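PDB 3QO6: protease Do-like 1, chloroplastic from Arabidopsis thaliana, which acts as a serine protease of the chloroplast that is required at high temperature and may take part in degrading damaged proteins. Local coordinates for residues B[30-38]-B[72-83]; B[94-104]-B[221-232]. All coordinates share one frame; numbering follows the deposited sequence.

Interaction 1 (B[30-38]-B[72-83]); sequences VVYITNLAV and VIRGASDLRVTL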
loop_
_atom_site.group_PDB
_atom_site.type_symbol
_atom_site.label_atom_id
_atom_site.label_comp_id
_atom_site.label_asym_id
_atom_site.label_seq_id
_atom_site.Cartn_x
_atom_site.Cartn_y
_atom_site.Cartn_z
ATOM N N VAL B 30 7.115 40.469 -2.156
ATOM C CA VAL B 30 7.216 39.029 -1.912
ATOM C C VAL B 30 8.426 38.451 -2.613
ATOM O O VAL B 30 8.786 38.920 -3.681
ATOM C CB VAL B 30 5.864 38.285 -2.334
ATOM C CG1 VAL B 30 5.998 36.791 -2.218
ATOM C CG2 VAL B 30 4.722 38.741 -1.416
ATOM N N VAL B 31 9.051 37.443 -2.001
ATOM C CA VAL B 31 10.237 36.808 -2.573
ATOM C C VAL B 31 10.145 35.279 -2.588
ATOM O O VAL B 31 9.349 34.696 -1.829
ATOM C CB VAL B 31 11.527 37.199 -1.785
ATOM C CG1 VAL B 31 11.580 38.713 -1.614
ATOM C CG2 VAL B 31 11.579 36.468 -0.418
ATOM N N TYR B 32 10.963 34.647 -3.448
ATOM C CA TYR B 32 11.028 33.192 -3.567
ATOM C C TYR B 32 12.295 32.741 -2.796
ATOM O O TYR B 32 13.329 33.368 -2.902
ATOM C CB TYR B 32 11.104 32.827 -5.055
ATOM C CG TYR B 32 10.822 31.364 -5.411
ATOM C CD1 TYR B 32 9.816 31.028 -6.338
ATOM C CD2 TYR B 32 11.598 30.321 -4.880
ATOM C CE1 TYR B 32 9.594 29.687 -6.732
ATOM C CE2 TYR B 32 11.391 28.983 -5.260
ATOM C CZ TYR B 32 10.390 28.667 -6.185
ATOM O OH TYR B 32 10.181 27.342 -6.542
ATOM N N ILE B 33 12.223 31.672 -2.012
ATOM C CA ILE B 33 13.380 31.206 -1.248
ATOM C C ILE B 33 13.847 29.800 -1.639
ATOM O O ILE B 33 13.067 28.863 -1.596
ATOM C CB ILE B 33 13.037 31.199 0.275
ATOM C CG1 ILE B 33 12.988 32.644 0.802
ATOM C CG2 ILE B 33 14.035 30.310 1.061
ATOM C CD1 ILE B 33 12.671 32.754 2.312
ATOM N N THR B 34 15.117 29.624 -2.003
ATOM C CA THR B 34 15.564 28.261 -2.338
ATOM C C THR B 34 16.555 27.620 -1.372
ATOM O O THR B 34 17.647 28.131 -1.133
ATOM C CB THR B 34 16.187 28.150 -3.722
ATOM O OG1 THR B 34 15.626 29.147 -4.584
ATOM C CG2 THR B 34 15.909 26.740 -4.288
ATOM N N ASN B 35 16.137 26.464 -0.864
ATOM C CA ASN B 35 16.859 25.630 0.094
ATOM C C ASN B 35 17.755 24.631 -0.659
ATOM O O ASN B 35 17.323 23.503 -0.896
ATOM C CB ASN B 35 15.795 24.875 0.915
ATOM C CG ASN B 35 16.365 24.096 2.097
ATOM O OD1 ASN B 35 17.311 23.308 1.953
ATOM N ND2 ASN B 35 15.763 24.293 3.278
ATOM N N LEU B 36 18.976 25.018 -1.039
ATOM C CA LEU B 36 19.874 24.100 -1.774
ATOM C C LEU B 36 20.576 23.073 -0.888
ATOM O O LEU B 36 21.200 23.433 0.110
ATOM C CB LEU B 36 20.952 24.876 -2.534
ATOM C CG LEU B 36 20.534 25.776 -3.691
ATOM C CD1 LEU B 36 19.389 26.685 -3.256
ATOM C CD2 LEU B 36 21.761 26.591 -4.146
ATOM N N ALA B 37 20.481 21.795 -1.246
ATOM C CA ALA B 37 21.142 20.751 -0.460
ATOM C C ALA B 37 22.328 20.177 -1.233
ATOM O O ALA B 37 22.415 20.275 -2.467
ATOM C CB ALA B 37 20.164 19.639 -0.085
ATOM N N VAL B 38 23.242 19.576 -0.489
ATOM C CA VAL B 38 24.436 19.014 -1.083
ATOM C C VAL B 38 24.206 17.629 -1.663
ATOM O O VAL B 38 23.686 16.739 -0.994
ATOM C CB VAL B 38 25.578 18.942 -0.046
ATOM C CG1 VAL B 38 26.792 18.297 -0.662
ATOM C CG2 VAL B 38 25.923 20.342 0.457
ATOM N N VAL B 72 11.056 26.481 6.669
ATOM C CA VAL B 72 11.428 26.607 5.258
ATOM C C VAL B 72 12.957 26.681 5.110
ATOM O O VAL B 72 13.523 26.269 4.100
ATOM C CB VAL B 72 10.818 27.911 4.670
ATOM C CG1 VAL B 72 11.452 28.258 3.335
ATOM C CG2 VAL B 72 9.319 27.766 4.527
ATOM N N ILE B 73 13.605 27.219 6.141
ATOM C CA ILE B 73 15.049 27.443 6.213
ATOM C C ILE B 73 15.795 26.239 6.780
ATOM O O ILE B 73 16.937 25.960 6.399
ATOM C CB ILE B 73 15.308 28.698 7.106
ATOM C CG1 ILE B 73 14.978 29.950 6.316
ATOM C CG2 ILE B 73 16.700 28.747 7.638
ATOM C CD1 ILE B 73 15.527 29.984 4.940
ATOM N N ARG B 74 15.152 25.531 7.701
ATOM C CA ARG B 74 15.767 24.369 8.329
ATOM C C ARG B 74 16.557 23.508 7.363
ATOM O O ARG B 74 16.078 23.190 6.269
ATOM C CB ARG B 74 14.700 23.490 8.983
ATOM C CG ARG B 74 14.366 23.831 10.420
ATOM C CD ARG B 74 15.054 22.885 11.402
ATOM N NE ARG B 74 14.557 21.516 11.283
ATOM C CZ ARG B 74 15.250 20.432 11.625
ATOM N NH1 ARG B 74 16.489 20.537 12.119
ATOM N NH2 ARG B 74 14.703 19.236 11.453
ATOM N N GLY B 75 17.769 23.137 7.783
ATOM C CA GLY B 75 18.643 22.263 7.001
ATOM C C GLY B 75 19.246 22.679 5.664
ATOM O O GLY B 75 19.671 21.821 4.899
ATOM N N ALA B 76 19.310 23.971 5.366
ATOM C CA ALA B 76 19.878 24.402 4.089
ATOM C C ALA B 76 21.394 24.677 4.097
ATOM O O ALA B 76 21.860 25.644 4.730
ATOM C CB ALA B 76 19.147 25.635 3.599
ATOM N N SER B 77 22.170 23.849 3.390
ATOM C CA SER B 77 23.601 24.103 3.341
ATOM C C SER B 77 23.775 25.537 2.813
ATOM O O SER B 77 24.696 26.253 3.207
ATOM C CB SER B 77 24.319 23.063 2.464
ATOM O OG SER B 77 23.781 22.988 1.170
ATOM N N ASP B 78 22.858 25.966 1.954
ATOM C CA ASP B 78 22.881 27.319 1.407
ATOM C C ASP B 78 21.455 27.667 1.004
ATOM O O ASP B 78 20.666 26.781 0.668
ATOM C CB ASP B 78 23.791 27.412 0.172
ATOM C CG ASP B 78 23.894 28.840 -0.389
ATOM O OD1 ASP B 78 24.418 28.993 -1.515
ATOM O OD2 ASP B 78 23.462 29.806 0.290
ATOM N N LEU B 79 21.119 28.953 1.062
ATOM C CA LEU B 79 19.797 29.404 0.688
ATOM C C LEU B 79 19.933 30.682 -0.065
ATOM O O LEU B 79 20.800 31.498 0.232
ATOM C CB LEU B 79 18.887 29.558 1.915
ATOM C CG LEU B 79 19.445 30.082 3.229
ATOM C CD1 LEU B 79 19.396 31.605 3.220
ATOM C CD2 LEU B 79 18.645 29.521 4.400
ATOM N N ARG B 80 19.077 30.827 -1.072
ATOM C CA ARG B 80 19.074 31.993 -1.945
ATOM C C ARG B 80 17.666 32.553 -2.076
ATOM O O ARG B 80 16.702 31.798 -2.229
ATOM C CB ARG B 80 19.562 31.579 -3.337
ATOM C CG ARG B 80 20.694 30.548 -3.331
ATOM C CD ARG B 80 21.192 30.189 -4.749
ATOM N NE ARG B 80 21.556 31.358 -5.568
ATOM C CZ ARG B 80 22.225 32.424 -5.123
ATOM N NH1 ARG B 80 22.607 32.486 -3.849
ATOM N NH2 ARG B 80 22.524 33.426 -5.950
ATOM N N VAL B 81 17.542 33.869 -2.017
ATOM C CA VAL B 81 16.235 34.481 -2.186
ATOM C C VAL B 81 16.152 35.124 -3.573
ATOM O O VAL B 81 17.074 35.812 -3.987
ATOM C CB VAL B 81 15.938 35.586 -1.117
ATOM C CG1 VAL B 81 16.028 35.021 0.279
ATOM C CG2 VAL B 81 16.887 36.724 -1.274
ATOM N N THR B 82 15.068 34.879 -4.308
ATOM C CA THR B 82 14.894 35.502 -5.616
ATOM C C THR B 82 13.880 36.611 -5.430
ATOM O O THR B 82 12.830 36.408 -4.825
ATOM C CB THR B 82 14.319 34.559 -6.670
ATOM O OG1 THR B 82 15.157 33.414 -6.822
ATOM C CG2 THR B 82 14.238 35.283 -7.998
ATOM N N LEU B 83 14.185 37.786 -5.948
ATOM C CA LEU B 83 13.275 38.896 -5.800
ATOM C C LEU B 83 12.336 38.969 -6.994
ATOM O O LEU B 83 12.498 38.223 -7.967
ATOM C CB LEU B 83 14.069 40.199 -5.638
ATOM C CG LEU B 83 14.379 40.604 -4.190
ATOM C CD1 LEU B 83 14.828 39.400 -3.386
ATOM C CD2 LEU B 83 15.445 41.675 -4.181
#

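Interaction 2 (B[94-104]-B[221-232]); sequences VGFDQDKDVAV and VDQLVRFGKVTR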
loop_
_atom_site.group_PDB
_atom_site.type_symbol
_atom_site.label_atom_id
_atom_site.label_comp_id
_atom_site.label_asym_id
_atom_site.label_seq_id
_atom_site.Cartn_x
_atom_site.Cartn_y
_atom_site.Cartn_z
ATOM N N VAL B 94 19.926 35.607 9.646
ATOM C CA VAL B 94 20.031 36.518 10.787
ATOM C C VAL B 94 19.682 35.845 12.123
ATOM O O VAL B 94 20.316 36.114 13.140
ATOM C CB VAL B 94 19.089 37.732 10.621
ATOM C CG1 VAL B 94 19.080 38.571 11.889
ATOM C CG2 VAL B 94 19.490 38.554 9.393
ATOM N N GLY B 95 18.667 34.983 12.123
ATOM C CA GLY B 95 18.242 34.327 13.356
ATOM C C GLY B 95 16.850 33.708 13.259
ATOM O O GLY B 95 16.175 33.832 12.238
ATOM N N PHE B 96 16.391 33.060 14.322
ATOM C CA PHE B 96 15.097 32.417 14.247
ATOM C C PHE B 96 14.472 31.902 15.553
ATOM O O PHE B 96 15.161 31.560 16.512
ATOM C CB PHE B 96 15.204 31.274 13.248
ATOM C CG PHE B 96 16.143 30.181 13.675
ATOM C CD1 PHE B 96 15.752 29.239 14.633
ATOM C CD2 PHE B 96 17.435 30.099 13.141
ATOM C CE1 PHE B 96 16.646 28.221 15.061
ATOM C CE2 PHE B 96 18.334 29.089 13.559
ATOM C CZ PHE B 96 17.940 28.155 14.517
ATOM N N ASP B 97 13.142 31.825 15.560
ATOM C CA ASP B 97 12.382 31.355 16.715
ATOM C C ASP B 97 11.638 30.088 16.329
ATOM O O ASP B 97 10.658 30.166 15.611
ATOM C CB ASP B 97 11.361 32.405 17.109
ATOM C CG ASP B 97 10.696 32.092 18.408
ATOM O OD1 ASP B 97 10.662 30.906 18.809
ATOM O OD2 ASP B 97 10.198 33.038 19.033
ATOM N N GLN B 98 12.078 28.933 16.812
ATOM C CA GLN B 98 11.430 27.669 16.457
ATOM C C GLN B 98 10.022 27.502 16.980
ATOM O O GLN B 98 9.200 26.825 16.370
ATOM C CB GLN B 98 12.232 26.482 16.962
ATOM C CG GLN B 98 13.490 26.202 16.213
ATOM C CD GLN B 98 13.983 24.805 16.512
ATOM O OE1 GLN B 98 13.892 24.350 17.654
ATOM N NE2 GLN B 98 14.512 24.114 15.495
ATOM N N ASP B 99 9.743 28.098 18.122
ATOM C CA ASP B 99 8.433 27.946 18.689
ATOM C C ASP B 99 7.343 28.579 17.877
ATOM O O ASP B 99 6.289 27.988 17.717
ATOM C CB ASP B 99 8.413 28.472 20.116
ATOM C CG ASP B 99 9.096 27.529 21.069
ATOM O OD1 ASP B 99 9.232 26.325 20.728
ATOM O OD2 ASP B 99 9.482 27.988 22.159
ATOM N N LYS B 100 7.590 29.770 17.360
ATOM C CA LYS B 100 6.591 30.451 16.564
ATOM C C LYS B 100 6.905 30.327 15.078
ATOM O O LYS B 100 6.377 31.075 14.261
ATOM C CB LYS B 100 6.529 31.921 16.974
ATOM C CG LYS B 100 6.416 32.134 18.476
ATOM C CD LYS B 100 5.090 31.602 18.974
ATOM C CE LYS B 100 4.897 31.810 20.466
ATOM N NZ LYS B 100 3.621 31.145 20.917
ATOM N N ASP B 101 7.771 29.375 14.741
ATOM C CA ASP B 101 8.187 29.110 13.357
ATOM C C ASP B 101 8.461 30.335 12.479
ATOM O O ASP B 101 8.123 30.358 11.295
ATOM C CB ASP B 101 7.166 28.200 12.671
ATOM C CG ASP B 101 7.712 27.531 11.429
ATOM O OD1 ASP B 101 8.927 27.262 11.340
ATOM O OD2 ASP B 101 6.912 27.245 10.531
ATOM N N VAL B 102 9.105 31.335 13.073
ATOM C CA VAL B 102 9.481 32.581 12.401
ATOM C C VAL B 102 11.001 32.648 12.188
ATOM O O VAL B 102 11.773 32.297 13.079
ATOM C CB VAL B 102 9.109 33.766 13.255
ATOM C CG1 VAL B 102 9.692 35.033 12.662
ATOM C CG2 VAL B 102 7.619 33.850 13.354
ATOM N N ALA B 103 11.437 33.113 11.027
ATOM C CA ALA B 103 12.863 33.206 10.771
ATOM C C ALA B 103 13.216 34.478 10.029
ATOM O O ALA B 103 12.419 34.978 9.233
ATOM C CB ALA B 103 13.322 32.015 9.983
ATOM N N VAL B 104 14.397 35.031 10.295
ATOM C CA VAL B 104 14.791 36.235 9.568
ATOM C C VAL B 104 16.059 36.036 8.758
ATOM O O VAL B 104 17.015 35.434 9.216
ATOM C CB VAL B 104 15.004 37.438 10.477
ATOM C CG1 VAL B 104 15.301 38.639 9.610
ATOM C CG2 VAL B 104 13.773 37.691 11.325
ATOM N N VAL B 221 10.682 39.506 15.012
ATOM C CA VAL B 221 11.623 40.015 14.036
ATOM C C VAL B 221 12.526 41.094 14.686
ATOM O O VAL B 221 13.722 41.146 14.380
ATOM C CB VAL B 221 10.893 40.575 12.784
ATOM C CG1 VAL B 221 11.876 41.286 11.852
ATOM C CG2 VAL B 221 10.237 39.425 12.028
ATOM N N ASP B 222 11.980 41.934 15.577
ATOM C CA ASP B 222 12.803 42.951 16.234
ATOM C C ASP B 222 13.908 42.256 17.006
ATOM O O ASP B 222 15.100 42.470 16.742
ATOM C CB ASP B 222 12.003 43.804 17.223
ATOM C CG ASP B 222 10.973 44.659 16.546
ATOM O OD1 ASP B 222 11.323 45.334 15.557
ATOM O OD2 ASP B 222 9.808 44.666 17.001
ATOM N N GLN B 223 13.509 41.416 17.951
ATOM C CA GLN B 223 14.468 40.702 18.766
ATOM C C GLN B 223 15.475 39.927 17.955
ATOM O O GLN B 223 16.631 39.798 18.343
ATOM C CB GLN B 223 13.760 39.747 19.694
ATOM C CG GLN B 223 12.849 40.420 20.655
ATOM C CD GLN B 223 12.209 39.406 21.546
ATOM O OE1 GLN B 223 12.902 38.705 22.300
ATOM N NE2 GLN B 223 10.880 39.285 21.459
ATOM N N LEU B 224 15.043 39.403 16.825
ATOM C CA LEU B 224 15.953 38.643 16.004
ATOM C C LEU B 224 17.001 39.516 15.303
ATOM O O LEU B 224 18.146 39.085 15.108
ATOM C CB LEU B 224 15.168 37.829 14.984
ATOM C CG LEU B 224 14.502 36.563 15.512
ATOM C CD1 LEU B 224 13.720 35.920 14.382
ATOM C CD2 LEU B 224 15.564 35.594 16.049
ATOM N N VAL B 225 16.622 40.736 14.923
ATOM C CA VAL B 225 17.555 41.622 14.231
ATOM C C VAL B 225 18.529 42.258 15.224
ATOM O O VAL B 225 19.669 42.544 14.885
ATOM C CB VAL B 225 16.801 42.724 13.444
ATOM C CG1 VAL B 225 17.777 43.708 12.888
ATOM C CG2 VAL B 225 16.006 42.106 12.284
ATOM N N ARG B 226 18.077 42.453 16.457
ATOM C CA ARG B 226 18.902 43.051 17.495
ATOM C C ARG B 226 19.900 42.107 18.122
ATOM O O ARG B 226 21.078 42.433 18.262
ATOM C CB ARG B 226 18.048 43.550 18.639
ATOM C CG ARG B 226 17.169 44.702 18.342
ATOM C CD ARG B 226 16.603 45.169 19.645
ATOM N NE ARG B 226 15.594 46.185 19.439
ATOM C CZ ARG B 226 14.753 46.585 20.377
ATOM N NH1 ARG B 226 14.810 46.046 21.597
ATOM N NH2 ARG B 226 13.845 47.513 20.086
ATOM N N PHE B 227 19.412 40.942 18.517
ATOM C CA PHE B 227 20.234 39.967 19.203
ATOM C C PHE B 227 20.394 38.623 18.495
ATOM O O PHE B 227 21.162 37.766 18.931
ATOM C CB PHE B 227 19.627 39.781 20.584
ATOM C CG PHE B 227 19.219 41.080 21.238
ATOM C CD1 PHE B 227 17.888 41.328 21.559
ATOM C CD2 PHE B 227 20.178 42.037 21.589
ATOM C CE1 PHE B 227 17.515 42.507 22.231
ATOM C CE2 PHE B 227 19.815 43.207 22.255
ATOM C CZ PHE B 227 18.481 43.439 22.578
ATOM N N GLY B 228 19.636 38.437 17.419
ATOM C CA GLY B 228 19.708 37.211 16.636
ATOM C C GLY B 228 19.242 35.982 17.370
ATOM O O GLY B 228 19.620 34.877 17.027
ATOM N N LYS B 229 18.395 36.174 18.372
ATOM C CA LYS B 229 17.886 35.062 19.164
ATOM C C LYS B 229 16.719 35.635 19.930
ATOM O O LYS B 229 16.594 36.850 20.041
ATOM C CB LYS B 229 18.983 34.564 20.129
ATOM C CG LYS B 229 18.518 34.077 21.522
ATOM C CD LYS B 229 19.635 33.278 22.240
ATOM C CE LYS B 229 19.155 32.547 23.535
ATOM N NZ LYS B 229 19.171 33.319 24.858
ATOM N N VAL B 230 15.847 34.771 20.429
ATOM C CA VAL B 230 14.712 35.215 21.219
ATOM C C VAL B 230 14.882 34.469 22.510
ATOM O O VAL B 230 15.162 33.277 22.498
ATOM C CB VAL B 230 13.367 34.839 20.573
ATOM C CG1 VAL B 230 12.291 34.799 21.612
ATOM C CG2 VAL B 230 12.983 35.880 19.554
ATOM N N THR B 231 14.737 35.149 23.633
ATOM C CA THR B 231 14.933 34.440 24.884
ATOM C C THR B 231 13.613 34.136 25.548
ATOM O O THR B 231 12.839 35.043 25.914
ATOM C CB THR B 231 15.882 35.224 25.825
ATOM O OG1 THR B 231 17.207 35.170 25.285
ATOM C CG2 THR B 231 15.888 34.628 27.226
ATOM N N ARG B 232 13.368 32.838 25.696
ATOM C CA ARG B 232 12.130 32.352 26.272
ATOM C C ARG B 232 12.328 31.611 27.582
ATOM O O ARG B 232 13.241 30.800 27.745
ATOM C CB ARG B 232 11.432 31.449 25.244
ATOM C CG ARG B 232 11.130 32.125 23.884
ATOM C CD ARG B 232 10.597 31.108 22.889
ATOM N NE ARG B 232 9.877 31.726 21.782
ATOM C CZ ARG B 232 8.933 32.654 21.935
ATOM N NH1 ARG B 232 8.601 33.081 23.151
ATOM N NH2 ARG B 232 8.304 33.145 20.875
#

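Interaction 1 (B[30-38]-B[72-83])
I33 and V81 face each other as a non-hydrogen-bonded pair where strand 30-38 runs antiparallel to strand 78-82, and this pairing closes the six-stranded N-terminal barrel of the trypsin-like protease fold. Backbone bonds in both directions join Y32 to T82 and T34 to R80; a single, less straight one from L36 N to D78 O (3.0 Å) follows toward the far end. The barrel-side face is close-packed: I33 CG1 lies 3.9 Å from V81 CG1, the two side chains running side by side, while the other branch, I33 CG2, meets V72 CG1 at 4.0 Å. L105 and I107 of strand 102-107 continue this apolar layer. N35 sits on the same face, but its amide reaches across to the 72-76 turn region. With CG anti to the backbone N (chi1 -172°), the amide spans the end of the short helix 70-73 and the turn that follows, and ND2 gives one proton to V72 O (3.1 Å) and the other to R74 O (3.2 Å). Both acceptors lie within 4° of the amide plane, two in-plane bonds that should hold the amide in one orientation and link it to the type II turn I73-A76, whose G75 has positive phi. V72 follows H71, the predicted charge-relay histidine, and its side chain also touches S180, which places this part of the contact next to the probable active site. The outer face, with Y32, T34, L36, D78, R80 and T82, is looser and partly open to solvent. There R80 bends at chi3 toward its salt-bridge partner D90. Its aliphatic stem is met on the way by the branched end of L36, with L36 CD2 3.7 Å from R80 CD.

Interaction 2 (B[94-104]-B[221-232])
D97 sends CG out anti to its own backbone N (chi1 -171°) while R232 runs extended from CG to NE, and these torsions bring carboxylate and guanidinium together at roughly a right angle between the side chains. The contact sets the end of helix 214-227 and the linker after it against strands 88-97 and 102-107 of the N-terminal barrel in the trypsin-like fold. R232 NE points almost straight at D97 OD1 (3.2 Å, 177° at the hydrogen), which it meets on the syn side and in the guanidinium plane. The salt bridge is completed at D97 OD2, 2.6 Å from R232 NH2 through a bent, weak bond. D99 adds a long ion pair, OD2 3.8 Å from R232 NE and well out of the guanidinium plane, with no N-H aimed at it; the same oxygen also touches R232 CD. The stem of K100 lies against R232 NH2, while its NZ goes on to a salt bridge with D305. Cut back to an alanine, R232 would lose its guanidinium, which would probably leave the buried D97 carboxylate without its positive mate and open a gap beside D99 and the stem of K100. D101, the predicted charge-relay aspartate next to K100 in the chain, hydrogen-bonds H71; with V102 it faces D97 in a G1 beta bulge. Further along, L224 of the helix presses onto the hairpin, its CD1 3.5 Å from V104 CG2, with V221 beside it on the same valine. V94 and G95 together face V104 in a classic beta bulge. G95, at backbone angles that call for glycine, lets the strand pass close to the helix end at G228, and L224 CD2 lies 3.6 Å from G95 C.

Interaction 1 comes first along the chain and is closed before interaction 2 opens. Their centres are 18 Å apart and their nearest atoms about 4 Å apart, without touching. Both belong to the same six-stranded barrel, where strand 78-82 and strand 88-97 are consecutive in the chain and adjacent in the sheet. Interaction 1 shuts the barrel by joining its first and fourth strands; interaction 2 packs helix 214-227 against the hairpin of strands 88-97 and 102-107, together with the linker that leads on toward the PDZ domain. Both lie beside the predicted triad: H71 immediately precedes segment 72-83, S180 touches V72, and D101, within segment 94-104, is hydrogen-bonded to H71.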